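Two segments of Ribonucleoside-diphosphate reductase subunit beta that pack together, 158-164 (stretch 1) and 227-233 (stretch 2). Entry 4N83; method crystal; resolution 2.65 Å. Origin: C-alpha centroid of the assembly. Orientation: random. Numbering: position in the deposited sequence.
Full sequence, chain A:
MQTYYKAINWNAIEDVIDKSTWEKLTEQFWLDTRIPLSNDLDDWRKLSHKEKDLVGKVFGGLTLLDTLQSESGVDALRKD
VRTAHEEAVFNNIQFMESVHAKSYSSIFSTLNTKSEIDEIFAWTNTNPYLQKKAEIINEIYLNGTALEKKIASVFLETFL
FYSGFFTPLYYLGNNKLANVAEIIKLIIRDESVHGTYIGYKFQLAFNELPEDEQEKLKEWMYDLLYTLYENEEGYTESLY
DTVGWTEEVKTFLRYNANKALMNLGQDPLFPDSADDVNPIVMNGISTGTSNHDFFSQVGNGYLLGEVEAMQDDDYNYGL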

# COMPACT_ATOMS: atom_id res chain seq x y z
N THR A 158 18.31 -1.60 -5.80
CA THR A 158 19.34 -2.54 -5.33
C THR A 158 20.76 -2.10 -5.69
O THR A 158 21.72 -2.57 -5.08
CB THR A 158 19.11 -3.96 -5.91
OG1 THR A 158 17.71 -4.23 -6.01
CG2 THR A 158 19.77 -5.02 -5.03
N PHE A 159 20.90 -1.19 -6.66
CA PHE A 159 22.20 -0.84 -7.22
C PHE A 159 22.49 0.67 -7.17
O PHE A 159 23.39 1.10 -6.45
CB PHE A 159 22.32 -1.40 -8.66
CG PHE A 159 23.15 -0.57 -9.60
CD1 PHE A 159 24.51 -0.37 -9.37
CD2 PHE A 159 22.58 0.00 -10.73
CE1 PHE A 159 25.27 0.40 -10.23
CE2 PHE A 159 23.34 0.76 -11.60
CZ PHE A 159 24.68 0.96 -11.35
N LEU A 160 21.72 1.46 -7.91
CA LEU A 160 22.00 2.90 -8.06
C LEU A 160 21.39 3.77 -6.95
O LEU A 160 21.62 4.99 -6.92
CB LEU A 160 21.58 3.40 -9.45
CG LEU A 160 20.11 3.32 -9.88
CD1 LEU A 160 19.33 4.56 -9.45
CD2 LEU A 160 20.01 3.11 -11.38
N PHE A 161 20.62 3.16 -6.05
CA PHE A 161 20.21 3.82 -4.80
C PHE A 161 21.40 3.96 -3.84
O PHE A 161 21.45 4.88 -3.03
CB PHE A 161 19.09 3.03 -4.10
CG PHE A 161 17.73 3.69 -4.17
CD1 PHE A 161 17.04 4.00 -3.00
CD2 PHE A 161 17.14 3.98 -5.39
CE1 PHE A 161 15.79 4.60 -3.05
CE2 PHE A 161 15.89 4.57 -5.44
CZ PHE A 161 15.22 4.88 -4.27
N TYR A 162 22.36 3.04 -3.96
CA TYR A 162 23.48 2.95 -3.02
C TYR A 162 24.56 4.02 -3.21
O TYR A 162 25.44 4.17 -2.37
CB TYR A 162 24.09 1.55 -3.06
CG TYR A 162 23.21 0.51 -2.40
CD1 TYR A 162 22.11 -0.02 -3.07
CD2 TYR A 162 23.46 0.08 -1.10
CE1 TYR A 162 21.30 -0.96 -2.47
CE2 TYR A 162 22.65 -0.87 -0.49
CZ TYR A 162 21.57 -1.38 -1.18
OH TYR A 162 20.77 -2.32 -0.58
N SER A 163 24.50 4.76 -4.32
CA SER A 163 25.31 5.97 -4.49
C SER A 163 24.97 6.97 -3.38
O SER A 163 25.85 7.68 -2.89
CB SER A 163 25.06 6.61 -5.86
OG SER A 163 23.68 6.89 -6.05
N GLY A 164 23.70 7.01 -3.01
CA GLY A 164 23.23 7.84 -1.91
C GLY A 164 23.44 7.21 -0.54
O GLY A 164 23.82 7.90 0.40
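Stretch 2, residues 227-233: TLYENEE

What forms the apolar centre of the contact? Three side chains of stretch 1 and 2 set it up: F159 and L160 on one side, L228 on the other. L228 points toward stretch 1 and L160 points toward stretch 2, so the two leucines meet at their tips, with L160 CD2 4.1 Å from L228 CD1. F159 leaves its backbone sideways, yet its ring reaches across, and F159 CE2 comes to 4.5 Å from L228 CB. The leucine methyls are in ordinary van der Waals contact; the F159 CE2 to L228 CB approach is looser.

How does the aromatic ring of F159 meet the helix of stretch 2? It comes in edge first. L228 CB and Y229 CA both lie at the rim of the ring, near its plane, and F159 CZ stands 4.3 Å from Y229 CA and 4.3 Å from Y229 CB. The ring tip therefore rests against the start of the Y229 side chain and the backbone beside it, and no stacking of the two aromatic rings results.

What backbone carries these residues, and how do the two stretches run? Stretch 2 is helical throughout, with regular i to i+4 bonds such as E232 N to L228 O at 3.0 Å. That pitch places L228 and E232 one turn apart, both directed toward stretch 1. Stretch 1 is less regular: a wider pi-type turn spans 158-160, the helix is interrupted around F161, and S163 and G164 are helical again. Along this irregular segment the bond from Y162 N to F159 O is weak, at 3.3 Å, whereas G164 N reaches F161 O at 3.1 Å. Among the CA atoms, L160 CA and E232 CA are the nearest pair across the contact, 7.3 Å apart. From the leucine pair to the serine-glutamate pair, contacts advance along both chains in the same sense, L160 with L228 and then S163 with E232.

Where does the contact turn polar? It does so at E232, which has the largest area covered by the other stretch. Its chi1 is t and its chi2 is p, and the carboxylate lies beside L160 and S163. E232 OE1 is 3.7 Å from L160 CB, while E232 OE2 is 2.7 Å from S163 OG, a short separation suited to a hydrogen bond. The serine hydroxyl also lies 2.9 Å from L160 O, and its single proton could go to either acceptor. Both carboxylate oxygens are hydrogen-bonded elsewhere in the structure, which helps to accommodate this buried acid.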

# COMPACT_ATOMS: atom_id res chain seq x y z
N THR A 227 24.53 2.15 -19.27
CA THR A 227 24.02 3.52 -19.45
C THR A 227 23.71 4.18 -18.11
O THR A 227 24.03 5.36 -17.91
CB THR A 227 22.75 3.55 -20.33
OG1 THR A 227 22.98 2.83 -21.54
CG2 THR A 227 22.35 4.99 -20.66
N LEU A 228 23.07 3.43 -17.21
CA LEU A 228 22.77 3.91 -15.86
C LEU A 228 24.03 4.06 -15.02
O LEU A 228 24.10 4.95 -14.17
CB LEU A 228 21.79 2.96 -15.16
CG LEU A 228 20.36 2.95 -15.70
CD1 LEU A 228 19.60 1.74 -15.19
CD2 LEU A 228 19.63 4.23 -15.34
N TYR A 229 25.01 3.19 -15.25
CA TYR A 229 26.30 3.26 -14.56
C TYR A 229 27.11 4.48 -15.00
O TYR A 229 27.72 5.15 -14.16
CB TYR A 229 27.10 1.97 -14.81
CG TYR A 229 28.51 2.00 -14.25
CD1 TYR A 229 28.73 2.07 -12.87
CD2 TYR A 229 29.61 1.95 -15.09
CE1 TYR A 229 30.02 2.09 -12.36
CE2 TYR A 229 30.90 1.97 -14.59
CZ TYR A 229 31.10 2.04 -13.22
OH TYR A 229 32.38 2.06 -12.72
N GLU A 230 27.11 4.76 -16.30
CA GLU A 230 27.85 5.89 -16.85
C GLU A 230 27.27 7.23 -16.37
O GLU A 230 28.01 8.14 -16.02
CB GLU A 230 27.87 5.84 -18.38
CG GLU A 230 28.93 6.71 -19.03
CD GLU A 230 29.11 6.43 -20.51
OE1 GLU A 230 28.14 6.01 -21.17
OE2 GLU A 230 30.24 6.63 -21.01
N ASN A 231 25.94 7.32 -16.36
CA ASN A 231 25.25 8.50 -15.82
C ASN A 231 25.43 8.66 -14.31
O ASN A 231 25.45 9.78 -13.80
CB ASN A 231 23.75 8.47 -16.17
CG ASN A 231 23.45 9.14 -17.50
OD1 ASN A 231 23.65 10.34 -17.66
ND2 ASN A 231 22.96 8.36 -18.46
N GLU A 232 25.56 7.53 -13.60
CA GLU A 232 25.77 7.55 -12.15
C GLU A 232 27.17 8.05 -11.81
O GLU A 232 27.37 8.71 -10.79
CB GLU A 232 25.54 6.17 -11.54
CG GLU A 232 25.18 6.19 -10.06
CD GLU A 232 23.79 6.74 -9.79
OE1 GLU A 232 22.89 6.59 -10.65
OE2 GLU A 232 23.59 7.34 -8.71
N GLU A 233 28.14 7.72 -12.66
CA GLU A 233 29.51 8.23 -12.51
C GLU A 233 29.57 9.75 -12.70
O GLU A 233 30.46 10.41 -12.16
CB GLU A 233 30.46 7.53 -13.50
CG GLU A 233 30.81 6.10 -13.10
CD GLU A 233 31.61 5.37 -14.16
OE1 GLU A 233 31.17 5.34 -15.33
OE2 GLU A 233 32.67 4.81 -13.83